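Local coordinates for GCN5-related N-acetyltransferase:Aminotransferase, class-II (Rhodopseudomonas palustris, PDB 2FIW), which probably transfers an acetyl group from acetyl coenzyme A, which it binds here, to an acceptor substrate, as a member of the GCN5-related N-acetyltransferase family, at residues P92-V95 and G96-V99; V26-I29 and E30-A34; A127-F130 and F131-R134. One frame throughout, in Å; residues are numbered along the deposited sequence. Where two conformers were deposited one is given.

Contact 1: residues P92-V95 and G96-V99; sequences PDYV and GRDV. With ACO (acetyl coenzyme *a), chain C.
The pyrophosphate-binding loop of the GNAT fold, which joins strand 84-90 to helix 99-112, brings Tyr94 and Arg97 together at its outer side while its backbone grips acetyl coenzyme A. Gly96 N donates to ACO O4A over 2.9 Å in a nearly straight bond (173°). Asp98 N reaches ACO O1A of the other phosphate, also at 2.9 Å but along a clearly bent path. Gly96 has a positive phi, and a beta carbon there would run into Val95 O, so glycine suits this bend. A water inside the loop links Tyr94 O, Arg97 N and Val99 N to ACO O5A, tying the chain to the same phosphate as Gly96. Outside, the guanidinium of Arg97 lies obliquely against the Tyr94 ring, with CD1 of Tyr94 over its face 3.5 Å from CZ of Arg97 and the two planes 46° apart. A bend at chi3 (108°) folds the guanidinium back so that one of its faces meets that ring carbon; the long, flat arginine can do this while its own backbone N serves the cofactor's water. Shortened to an alanine, position 97 is likely to leave the CD1 side of Tyr94 without its cover. Behind the loop, Tyr94 rests on Leu69 of strand 63-69 and Val74 of strand 72-80, Val99 packs on the same two strands, and Pro92 leans on helix 18-32.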
loop_
_atom_site.group_PDB
_atom_site.type_symbol
_atom_site.label_atom_id
_atom_site.label_comp_id
_atom_site.label_asym_id
_atom_site.label_seq_id
_atom_site.Cartn_x
_atom_site.Cartn_y
_atom_site.Cartn_z
ATOM N N PRO A 92 -4.214 -4.819 -9.983
ATOM C CA PRO A 92 -5.565 -5.411 -10.029
ATOM C C PRO A 92 -5.631 -6.837 -10.607
ATOM O O PRO A 92 -6.473 -7.618 -10.207
ATOM C CB PRO A 92 -6.354 -4.439 -10.907
ATOM C CG PRO A 92 -5.371 -3.586 -11.566
ATOM C CD PRO A 92 -4.166 -3.536 -10.708
ATOM N N ASP A 93 -4.727 -7.168 -11.521
ATOM C CA ASP A 93 -4.639 -8.515 -12.062
ATOM C C ASP A 93 -4.079 -9.564 -11.095
ATOM O O ASP A 93 -4.150 -10.754 -11.387
ATOM C CB ASP A 93 -3.862 -8.498 -13.383
ATOM C CG ASP A 93 -4.636 -7.790 -14.495
ATOM O OD1 ASP A 93 -5.880 -7.913 -14.506
ATOM O OD2 ASP A 93 -4.022 -7.103 -15.340
ATOM N N TYR A 94 -3.567 -9.137 -9.937
ATOM C CA TYR A 94 -2.917 -10.075 -9.014
ATOM C C TYR A 94 -3.426 -10.059 -7.589
ATOM O O TYR A 94 -2.754 -10.573 -6.678
ATOM C CB TYR A 94 -1.412 -9.881 -9.040
ATOM C CG TYR A 94 -0.835 -10.148 -10.406
ATOM C CD1 TYR A 94 -0.441 -11.435 -10.773
ATOM C CD2 TYR A 94 -0.704 -9.122 -11.335
ATOM C CE1 TYR A 94 0.079 -11.695 -12.024
ATOM C CE2 TYR A 94 -0.192 -9.371 -12.604
ATOM C CZ TYR A 94 0.197 -10.660 -12.937
ATOM O OH TYR A 94 0.724 -10.901 -14.182
ATOM N N VAL A 95 -4.611 -9.485 -7.390
ATOM C CA VAL A 95 -5.223 -9.391 -6.058
ATOM C C VAL A 95 -5.783 -10.755 -5.654
ATOM O O VAL A 95 -5.971 -11.613 -6.510
ATOM C CB VAL A 95 -6.316 -8.258 -5.986
ATOM C CG1 VAL A 95 -5.673 -6.907 -6.133
ATOM C CG2 VAL A 95 -7.392 -8.445 -7.065
ATOM N N GLY A 96 -6.017 -10.963 -4.361
ATOM C CA GLY A 96 -6.490 -12.258 -3.855
ATOM C C GLY A 96 -5.479 -13.411 -3.922
ATOM O O GLY A 96 -5.860 -14.585 -3.980
ATOM N N ARG A 97 -4.189 -13.090 -3.897
ATOM C CA ARG A 97 -3.142 -14.076 -4.111
ATOM C C ARG A 97 -2.141 -14.027 -2.959
ATOM O O ARG A 97 -1.029 -14.535 -3.074
ATOM C CB ARG A 97 -2.452 -13.800 -5.455
ATOM C CG ARG A 97 -3.207 -14.373 -6.633
ATOM C CD ARG A 97 -2.968 -13.630 -7.933
ATOM N NE ARG A 97 -2.145 -14.380 -8.865
ATOM C CZ ARG A 97 -2.280 -14.380 -10.197
ATOM N NH1 ARG A 97 -3.238 -13.677 -10.806
ATOM N NH2 ARG A 97 -1.438 -15.108 -10.933
ATOM N N ASP A 98 -2.557 -13.411 -1.851
ATOM C CA ASP A 98 -1.702 -13.127 -0.688
ATOM C C ASP A 98 -0.445 -12.265 -0.947
ATOM O O ASP A 98 0.518 -12.316 -0.185
ATOM C CB ASP A 98 -1.382 -14.411 0.095
ATOM C CG ASP A 98 -2.578 -14.921 0.902
ATOM O OD1 ASP A 98 -2.653 -16.152 1.135
ATOM O OD2 ASP A 98 -3.453 -14.105 1.289
ATOM N N VAL A 99 -0.462 -11.473 -2.018
ATOM C CA VAL A 99 0.604 -10.489 -2.277
ATOM C C VAL A 99 0.577 -9.380 -1.194
ATOM O O VAL A 99 1.593 -9.103 -0.555
ATOM C CB VAL A 99 0.507 -9.843 -3.698
ATOM C CG1 VAL A 99 1.533 -8.719 -3.864
ATOM C CG2 VAL A 99 0.698 -10.878 -4.800
HETATM N N1A ACO C . -8.926 -17.646 -2.002
HETATM C C2A ACO C . -9.761 -16.787 -1.384
HETATM N N3A ACO C . -9.304 -15.668 -0.790
HETATM C C4A ACO C . -7.974 -15.340 -0.786
HETATM C C5A ACO C . -7.053 -16.171 -1.403
HETATM C C6A ACO C . -7.586 -17.408 -2.051
HETATM N N6A ACO C . -6.757 -18.281 -2.676
HETATM N N7A ACO C . -5.830 -15.615 -1.247
HETATM C C8A ACO C . -5.993 -14.462 -0.553
HETATM N N9A ACO C . -7.295 -14.307 -0.270
HETATM C C1B ACO C . -7.965 -13.198 0.460
HETATM C C2B ACO C . -7.463 -12.955 1.871
HETATM O O2B ACO C . -8.088 -13.844 2.799
HETATM C C3B ACO C . -7.883 -11.513 2.099
HETATM O O3B ACO C . -9.151 -11.434 2.753
HETATM P P3B ACO C . -9.590 -10.150 3.639
HETATM O O7A ACO C . -9.949 -9.030 2.669
HETATM O O8A ACO C . -8.368 -9.825 4.467
HETATM O O9A ACO C . -10.762 -10.688 4.430
HETATM C C4B ACO C . -7.974 -10.885 0.702
HETATM O O4B ACO C . -7.855 -11.952 -0.241
HETATM C C5B ACO C . -6.865 -9.867 0.435
HETATM O O5B ACO C . -5.618 -10.453 0.838
HETATM P P1A ACO C . -4.295 -10.422 -0.075
HETATM O O1A ACO C . -4.493 -11.306 -1.289
HETATM O O2A ACO C . -3.159 -10.676 0.890
HETATM O O3A ACO C . -4.267 -8.864 -0.503
HETATM P P2A ACO C . -4.191 -8.351 -2.008
HETATM O O4A ACO C . -5.518 -8.631 -2.660
HETATM O O5A ACO C . -2.930 -8.899 -2.612
HETATM O O6A ACO C . -4.010 -6.750 -1.841
HETATM C CBP ACO C . -4.830 -4.470 -1.268
HETATM C CCP ACO C . -4.684 -5.947 -0.861
HETATM C CDP ACO C . -5.699 -3.786 -0.219
HETATM C CEP ACO C . -3.460 -3.813 -1.329
HETATM C CAP ACO C . -5.464 -4.335 -2.674
HETATM O OAP ACO C . -6.843 -4.741 -2.677
HETATM C C9P ACO C . -5.310 -2.999 -3.395
HETATM O O9P ACO C . -4.246 -2.769 -4.158
HETATM N N8P ACO C . -6.217 -2.118 -3.291
HETATM C C7P ACO C . -6.324 -0.794 -3.921
HETATM C C6P ACO C . -5.319 0.234 -3.397
HETATM C C5P ACO C . -5.548 0.432 -1.929
HETATM O O5P ACO C . -6.680 0.541 -1.476
HETATM N N4P ACO C . -4.461 0.463 -1.174
HETATM C C3P ACO C . -4.443 0.614 0.268
HETATM C C2P ACO C . -4.484 2.103 0.568
HETATM S S1P ACO C . -3.945 2.212 2.233
HETATM C C ACO C . -2.377 2.767 2.134
HETATM O O ACO C . -1.726 2.609 1.107
HETATM C CH3 ACO C . -1.861 3.390 3.183
HETATM O O HOH W 1 -2.646 -10.846 -4.290
HETATM O O HOH W 2 -5.638 -12.332 -8.803
#

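Contact 2: residues V26-I29 and E30-A34. With ACO (acetyl coenzyme *a), chain C.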
loop_
_atom_site.group_PDB
_atom_site.type_symbol
_atom_site.label_atom_id
_atom_site.label_comp_id
_atom_site.label_asym_id
_atom_site.label_seq_id
_atom_site.Cartn_x
_atom_site.Cartn_y
_atom_site.Cartn_z
ATOM N N VAL A 26 -1.389 3.451 -10.064
ATOM C CA VAL A 26 -2.555 3.994 -10.755
ATOM C C VAL A 26 -3.545 2.899 -11.166
ATOM O O VAL A 26 -4.748 3.129 -11.086
ATOM C CB VAL A 26 -2.240 4.980 -11.952
ATOM C CG1 VAL A 26 -0.988 5.778 -11.714
ATOM C CG2 VAL A 26 -2.198 4.275 -13.268
ATOM N N ALA A 27 -3.061 1.722 -11.586
ATOM C CA ALA A 27 -3.960 0.647 -12.005
ATOM C C ALA A 27 -4.729 0.068 -10.825
ATOM O O ALA A 27 -5.899 -0.276 -10.946
ATOM C CB ALA A 27 -3.197 -0.422 -12.723
ATOM N N SER A 28 -4.061 -0.031 -9.681
ATOM C CA SER A 28 -4.665 -0.485 -8.423
ATOM C C SER A 28 -5.802 0.443 -7.978
ATOM O O SER A 28 -6.867 -0.004 -7.568
ATOM C CB SER A 28 -3.584 -0.532 -7.344
ATOM O OG SER A 28 -4.072 -1.102 -6.145
ATOM N N ILE A 29 -5.551 1.748 -8.056
ATOM C CA ILE A 29 -6.531 2.766 -7.707
ATOM C C ILE A 29 -7.741 2.783 -8.671
ATOM O O ILE A 29 -8.892 2.724 -8.230
ATOM C CB ILE A 29 -5.851 4.142 -7.612
ATOM C CG1 ILE A 29 -4.894 4.155 -6.407
ATOM C CG2 ILE A 29 -6.894 5.302 -7.573
ATOM C CD1 ILE A 29 -3.887 5.285 -6.452
ATOM N N GLU A 30 -7.474 2.876 -9.970
ATOM C CA GLU A 30 -8.532 2.897 -10.978
ATOM C C GLU A 30 -9.478 1.722 -10.781
ATOM O O GLU A 30 -10.695 1.890 -10.614
ATOM C CB GLU A 30 -7.925 2.838 -12.382
ATOM C CG GLU A 30 -7.162 4.098 -12.795
ATOM C CD GLU A 30 -6.484 3.957 -14.147
ATOM O OE1 GLU A 30 -6.260 2.804 -14.597
ATOM O OE2 GLU A 30 -6.168 5.006 -14.752
ATOM N N GLN A 31 -8.888 0.533 -10.746
ATOM C CA GLN A 31 -9.649 -0.718 -10.823
ATOM C C GLN A 31 -10.159 -1.279 -9.497
ATOM O O GLN A 31 -11.083 -2.094 -9.508
ATOM C CB GLN A 31 -8.860 -1.797 -11.592
ATOM C CG GLN A 31 -8.431 -1.367 -13.022
ATOM C CD GLN A 31 -7.719 -2.478 -13.823
ATOM O OE1 GLN A 31 -8.192 -3.629 -13.897
ATOM N NE2 GLN A 31 -6.574 -2.126 -14.441
ATOM N N LEU A 32 -9.588 -0.887 -8.354
ATOM C CA LEU A 32 -9.977 -1.560 -7.099
ATOM C C LEU A 32 -10.755 -0.739 -6.087
ATOM O O LEU A 32 -11.121 -1.248 -5.031
ATOM C CB LEU A 32 -8.769 -2.240 -6.426
ATOM C CG LEU A 32 -7.983 -3.250 -7.270
ATOM C CD1 LEU A 32 -6.608 -3.500 -6.687
ATOM C CD2 LEU A 32 -8.767 -4.568 -7.460
ATOM N N THR A 33 -11.026 0.520 -6.408
ATOM C CA THR A 33 -11.561 1.450 -5.407
ATOM C C THR A 33 -12.963 2.014 -5.713
ATOM O O THR A 33 -13.436 2.879 -4.982
ATOM C CB THR A 33 -10.588 2.633 -5.160
ATOM O OG1 THR A 33 -10.523 3.441 -6.333
ATOM C CG2 THR A 33 -9.171 2.139 -4.828
ATOM N N ALA A 34 -13.608 1.528 -6.779
ATOM C CA ALA A 34 -14.862 2.104 -7.288
ATOM C C ALA A 34 -16.014 2.042 -6.301
ATOM O O ALA A 34 -16.879 2.920 -6.294
ATOM C CB ALA A 34 -15.266 1.460 -8.618
HETATM N N1A ACO C . -8.926 -17.646 -2.002
HETATM C C2A ACO C . -9.761 -16.787 -1.384
HETATM N N3A ACO C . -9.304 -15.668 -0.790
HETATM C C4A ACO C . -7.974 -15.340 -0.786
HETATM C C5A ACO C . -7.053 -16.171 -1.403
HETATM C C6A ACO C . -7.586 -17.408 -2.051
HETATM N N6A ACO C . -6.757 -18.281 -2.676
HETATM N N7A ACO C . -5.830 -15.615 -1.247
HETATM C C8A ACO C . -5.993 -14.462 -0.553
HETATM N N9A ACO C . -7.295 -14.307 -0.270
HETATM C C1B ACO C . -7.965 -13.198 0.460
HETATM C C2B ACO C . -7.463 -12.955 1.871
HETATM O O2B ACO C . -8.088 -13.844 2.799
HETATM C C3B ACO C . -7.883 -11.513 2.099
HETATM O O3B ACO C . -9.151 -11.434 2.753
HETATM P P3B ACO C . -9.590 -10.150 3.639
HETATM O O7A ACO C . -9.949 -9.030 2.669
HETATM O O8A ACO C . -8.368 -9.825 4.467
HETATM O O9A ACO C . -10.762 -10.688 4.430
HETATM C C4B ACO C . -7.974 -10.885 0.702
HETATM O O4B ACO C . -7.855 -11.952 -0.241
HETATM C C5B ACO C . -6.865 -9.867 0.435
HETATM O O5B ACO C . -5.618 -10.453 0.838
HETATM P P1A ACO C . -4.295 -10.422 -0.075
HETATM O O1A ACO C . -4.493 -11.306 -1.289
HETATM O O2A ACO C . -3.159 -10.676 0.890
HETATM O O3A ACO C . -4.267 -8.864 -0.503
HETATM P P2A ACO C . -4.191 -8.351 -2.008
HETATM O O4A ACO C . -5.518 -8.631 -2.660
HETATM O O5A ACO C . -2.930 -8.899 -2.612
HETATM O O6A ACO C . -4.010 -6.750 -1.841
HETATM C CBP ACO C . -4.830 -4.470 -1.268
HETATM C CCP ACO C . -4.684 -5.947 -0.861
HETATM C CDP ACO C . -5.699 -3.786 -0.219
HETATM C CEP ACO C . -3.460 -3.813 -1.329
HETATM C CAP ACO C . -5.464 -4.335 -2.674
HETATM O OAP ACO C . -6.843 -4.741 -2.677
HETATM C C9P ACO C . -5.310 -2.999 -3.395
HETATM O O9P ACO C . -4.246 -2.769 -4.158
HETATM N N8P ACO C . -6.217 -2.118 -3.291
HETATM C C7P ACO C . -6.324 -0.794 -3.921
HETATM C C6P ACO C . -5.319 0.234 -3.397
HETATM C C5P ACO C . -5.548 0.432 -1.929
HETATM O O5P ACO C . -6.680 0.541 -1.476
HETATM N N4P ACO C . -4.461 0.463 -1.174
HETATM C C3P ACO C . -4.443 0.614 0.268
HETATM C C2P ACO C . -4.484 2.103 0.568
HETATM S S1P ACO C . -3.945 2.212 2.233
HETATM C C ACO C . -2.377 2.767 2.134
HETATM O O ACO C . -1.726 2.609 1.107
HETATM C CH3 ACO C . -1.861 3.390 3.183
#
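Ser28 and Leu32, one helical turn apart, lie side by side on the face of helix 18-32 that looks to the cofactor: Leu32 CD1 comes within 3.5 Å of Ser28 OG, and both atoms border the pantetheine carbonyl oxygen O9P. With chi1 at -174°, Ser28 OG swings clear of its own backbone N; its hydrogen bond is to Val90 O, and Ser28 OG lies 2.6 Å from ACO O9P. A small hydroxyl fits this buried place, and the leucine methyl covers its flank. Glu30 and Gln31 are exposed, their extended chains running back alongside the helix, so that the Gln31 amide ends near Ala27 CB. Helical bonds from Glu30 N and Gln31 N hold the turn, with a more bent one from Leu32 N to Ser28 O where the helix is ending. There Thr33 turns its OG1 (chi1 67°) to donate to Ile29 O over 2.6 Å; a short, beta-branched hydroxyl residue can reach back to the carbonyl four residues earlier. That hydroxyl is also bonded to Gln42 NE2 of helix 39-46. The last turn therefore has a carbonyl satisfied by a side chain, and a serine hydroxyl satisfied by Val90 O beside the pantetheine carbonyl, flanked by the Leu32 methyl.

Contact 3: residues A127-F130 and F131-R134. With ACO (acetyl coenzyme *a), chain C.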
loop_
_atom_site.group_PDB
_atom_site.type_symbol
_atom_site.label_atom_id
_atom_site.label_comp_id
_atom_site.label_asym_id
_atom_site.label_seq_id
_atom_site.Cartn_x
_atom_site.Cartn_y
_atom_site.Cartn_z
ATOM N N ALA A 127 -9.557 -0.976 1.606
ATOM C CA ALA A 127 -8.537 -1.782 2.258
ATOM C C ALA A 127 -8.795 -1.875 3.758
ATOM O O ALA A 127 -8.098 -2.579 4.476
ATOM C CB ALA A 127 -7.169 -1.205 1.998
ATOM N N ALA A 128 -9.806 -1.169 4.239
ATOM C CA ALA A 128 -10.141 -1.199 5.661
ATOM C C ALA A 128 -10.312 -2.628 6.238
ATOM O O ALA A 128 -9.769 -2.946 7.297
ATOM C CB ALA A 128 -11.390 -0.356 5.913
ATOM N N GLU A 129 -11.075 -3.466 5.542
ATOM C CA GLU A 129 -11.370 -4.835 5.994
ATOM C C GLU A 129 -10.117 -5.712 5.976
ATOM O O GLU A 129 -9.834 -6.401 6.957
ATOM C CB GLU A 129 -12.494 -5.442 5.154
ATOM C CG GLU A 129 -12.862 -6.878 5.482
ATOM C CD GLU A 129 -13.683 -7.043 6.775
ATOM O OE1 GLU A 129 -13.242 -6.574 7.864
ATOM O OE2 GLU A 129 -14.768 -7.686 6.698
ATOM N N PHE A 130 -9.364 -5.641 4.876
ATOM C CA PHE A 130 -8.040 -6.233 4.758
ATOM C C PHE A 130 -7.196 -6.010 5.988
ATOM O O PHE A 130 -6.675 -6.976 6.542
ATOM C CB PHE A 130 -7.273 -5.692 3.542
ATOM C CG PHE A 130 -5.808 -6.118 3.512
ATOM C CD1 PHE A 130 -5.423 -7.315 2.886
ATOM C CD2 PHE A 130 -4.834 -5.352 4.122
ATOM C CE1 PHE A 130 -4.099 -7.728 2.871
ATOM C CE2 PHE A 130 -3.499 -5.756 4.118
ATOM C CZ PHE A 130 -3.135 -6.951 3.484
ATOM N N PHE A 131 -7.040 -4.746 6.407
ATOM C CA PHE A 131 -6.197 -4.428 7.569
ATOM C C PHE A 131 -6.771 -4.943 8.873
ATOM O O PHE A 131 -6.013 -5.395 9.739
ATOM C CB PHE A 131 -5.877 -2.926 7.677
ATOM C CG PHE A 131 -4.795 -2.458 6.724
ATOM C CD1 PHE A 131 -3.453 -2.718 6.987
ATOM C CD2 PHE A 131 -5.126 -1.764 5.555
ATOM C CE1 PHE A 131 -2.450 -2.285 6.094
ATOM C CE2 PHE A 131 -4.137 -1.328 4.662
ATOM C CZ PHE A 131 -2.797 -1.588 4.930
ATOM N N ALA A 132 -8.097 -4.874 9.016
ATOM C CA ALA A 132 -8.769 -5.333 10.233
ATOM C C ALA A 132 -8.549 -6.831 10.485
ATOM O O ALA A 132 -8.359 -7.233 11.624
ATOM C CB ALA A 132 -10.258 -5.003 10.183
ATOM N N LYS A 133 -8.551 -7.637 9.414
ATOM C CA LYS A 133 -8.295 -9.082 9.505
ATOM C C LYS A 133 -6.849 -9.428 9.928
ATOM O O LYS A 133 -6.536 -10.601 10.174
ATOM C CB LYS A 133 -8.586 -9.795 8.170
ATOM C CG LYS A 133 -9.958 -9.577 7.537
ATOM C CD LYS A 133 -11.033 -10.437 8.176
ATOM C CE LYS A 133 -11.944 -11.076 7.132
ATOM N NZ LYS A 133 -12.722 -10.110 6.293
ATOM N N ARG A 134 -5.967 -8.427 9.961
ATOM C CA ARG A 134 -4.560 -8.638 10.302
ATOM C C ARG A 134 -4.274 -7.882 11.585
ATOM O O ARG A 134 -3.147 -7.470 11.841
ATOM C CB ARG A 134 -3.620 -8.153 9.190
ATOM C CG ARG A 134 -4.072 -8.401 7.746
ATOM C CD ARG A 134 -4.075 -9.884 7.419
ATOM N NE ARG A 134 -4.179 -10.215 5.993
ATOM C CZ ARG A 134 -5.285 -10.084 5.254
ATOM N NH1 ARG A 134 -6.389 -9.557 5.763
ATOM N NH2 ARG A 134 -5.282 -10.451 3.980
HETATM N N1A ACO C . -8.926 -17.646 -2.002
HETATM C C2A ACO C . -9.761 -16.787 -1.384
HETATM N N3A ACO C . -9.304 -15.668 -0.790
HETATM C C4A ACO C . -7.974 -15.340 -0.786
HETATM C C5A ACO C . -7.053 -16.171 -1.403
HETATM C C6A ACO C . -7.586 -17.408 -2.051
HETATM N N6A ACO C . -6.757 -18.281 -2.676
HETATM N N7A ACO C . -5.830 -15.615 -1.247
HETATM C C8A ACO C . -5.993 -14.462 -0.553
HETATM N N9A ACO C . -7.295 -14.307 -0.270
HETATM C C1B ACO C . -7.965 -13.198 0.460
HETATM C C2B ACO C . -7.463 -12.955 1.871
HETATM O O2B ACO C . -8.088 -13.844 2.799
HETATM C C3B ACO C . -7.883 -11.513 2.099
HETATM O O3B ACO C . -9.151 -11.434 2.753
HETATM P P3B ACO C . -9.590 -10.150 3.639
HETATM O O7A ACO C . -9.949 -9.030 2.669
HETATM O O8A ACO C . -8.368 -9.825 4.467
HETATM O O9A ACO C . -10.762 -10.688 4.430
HETATM C C4B ACO C . -7.974 -10.885 0.702
HETATM O O4B ACO C . -7.855 -11.952 -0.241
HETATM C C5B ACO C . -6.865 -9.867 0.435
HETATM O O5B ACO C . -5.618 -10.453 0.838
HETATM P P1A ACO C . -4.295 -10.422 -0.075
HETATM O O1A ACO C . -4.493 -11.306 -1.289
HETATM O O2A ACO C . -3.159 -10.676 0.890
HETATM O O3A ACO C . -4.267 -8.864 -0.503
HETATM P P2A ACO C . -4.191 -8.351 -2.008
HETATM O O4A ACO C . -5.518 -8.631 -2.660
HETATM O O5A ACO C . -2.930 -8.899 -2.612
HETATM O O6A ACO C . -4.010 -6.750 -1.841
HETATM C CBP ACO C . -4.830 -4.470 -1.268
HETATM C CCP ACO C . -4.684 -5.947 -0.861
HETATM C CDP ACO C . -5.699 -3.786 -0.219
HETATM C CEP ACO C . -3.460 -3.813 -1.329
HETATM C CAP ACO C . -5.464 -4.335 -2.674
HETATM O OAP ACO C . -6.843 -4.741 -2.677
HETATM C C9P ACO C . -5.310 -2.999 -3.395
HETATM O O9P ACO C . -4.246 -2.769 -4.158
HETATM N N8P ACO C . -6.217 -2.118 -3.291
HETATM C C7P ACO C . -6.324 -0.794 -3.921
HETATM C C6P ACO C . -5.319 0.234 -3.397
HETATM C C5P ACO C . -5.548 0.432 -1.929
HETATM O O5P ACO C . -6.680 0.541 -1.476
HETATM N N4P ACO C . -4.461 0.463 -1.174
HETATM C C3P ACO C . -4.443 0.614 0.268
HETATM C C2P ACO C . -4.484 2.103 0.568
HETATM S S1P ACO C . -3.945 2.212 2.233
HETATM C C ACO C . -2.377 2.767 2.134
HETATM O O ACO C . -1.726 2.609 1.107
HETATM C CH3 ACO C . -1.861 3.390 3.183
#
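Phe130 lays its ring against the guanidinium of Arg134 in an off-centre cation-pi contact, with CZ of Arg134 4.0 Å from the ring centroid and 33° off its normal. The pair belongs to helix 128-132, the short helix that follows strand 118-123 in the GNAT fold and here borders the cofactor. The ring and guanidinium planes stand 43° apart, so this is a tilted overlap and not a parallel stack; Phe130 CE1 sits over the guanidinium face toward its rim. The Phe130 ring also has an aromatic neighbour: its CD2 edge points into the face of Phe131, a T-shaped pair with centroids 5.1 Å apart. With chi1 at 171°, Phe130 stretches away from its own backbone N toward the cofactor, where ACO CCP lies over one of its faces. Phe131 turns instead to the sheet, packing on strands 84-90, 118-123 and 149-159, as a large apolar ring suits a buried place.

The other end of the turn is charged. Arg134 NH1 donates to O8A of the 3'-phosphate, a bond modelled as very short, while NH2 adds a weak bond to the same oxygen and a hydrogen bond to Thr101 OG1. Lys133 curls through bends at chi2, chi3 and chi4 to bring its NZ 2.8 Å from ACO O9A of that phosphate. The same Lys133 NZ makes a salt bridge of 3.2 Å with Glu129 OE2, one turn back, which probably helps to fix the lysine in place. Long basic side chains suit this end, where they can reach round an anionic phosphate. At the opposite end of the helix, small and buried, Ala127 CB fits against the pantetheine arm, 3.7 Å from ACO C3P.

All three contacts are local turns gathered round one acetyl coenzyme A. Contact 1 lies at the surface, while contacts 2 and 3 are partly buried. Contacts 1 and 2 touch directly, Pro92 packing on Ala27 and Gln31 and Val95 CG1 on Leu32 CD1. Contact 3 stands apart, its nearest atoms about 5 Å from contact 1 and about 7 Å from contact 2. Chemistry follows the cofactor: the irregular loop 92-99 offers backbone amides to the pyrophosphate, the helix end 26-34 gives a hydroxyl and a methyl to the pantetheine amide, and 127-134 combines basic side chains for the 3'-phosphate with one aromatic ring against the sheet and one facing the cofactor.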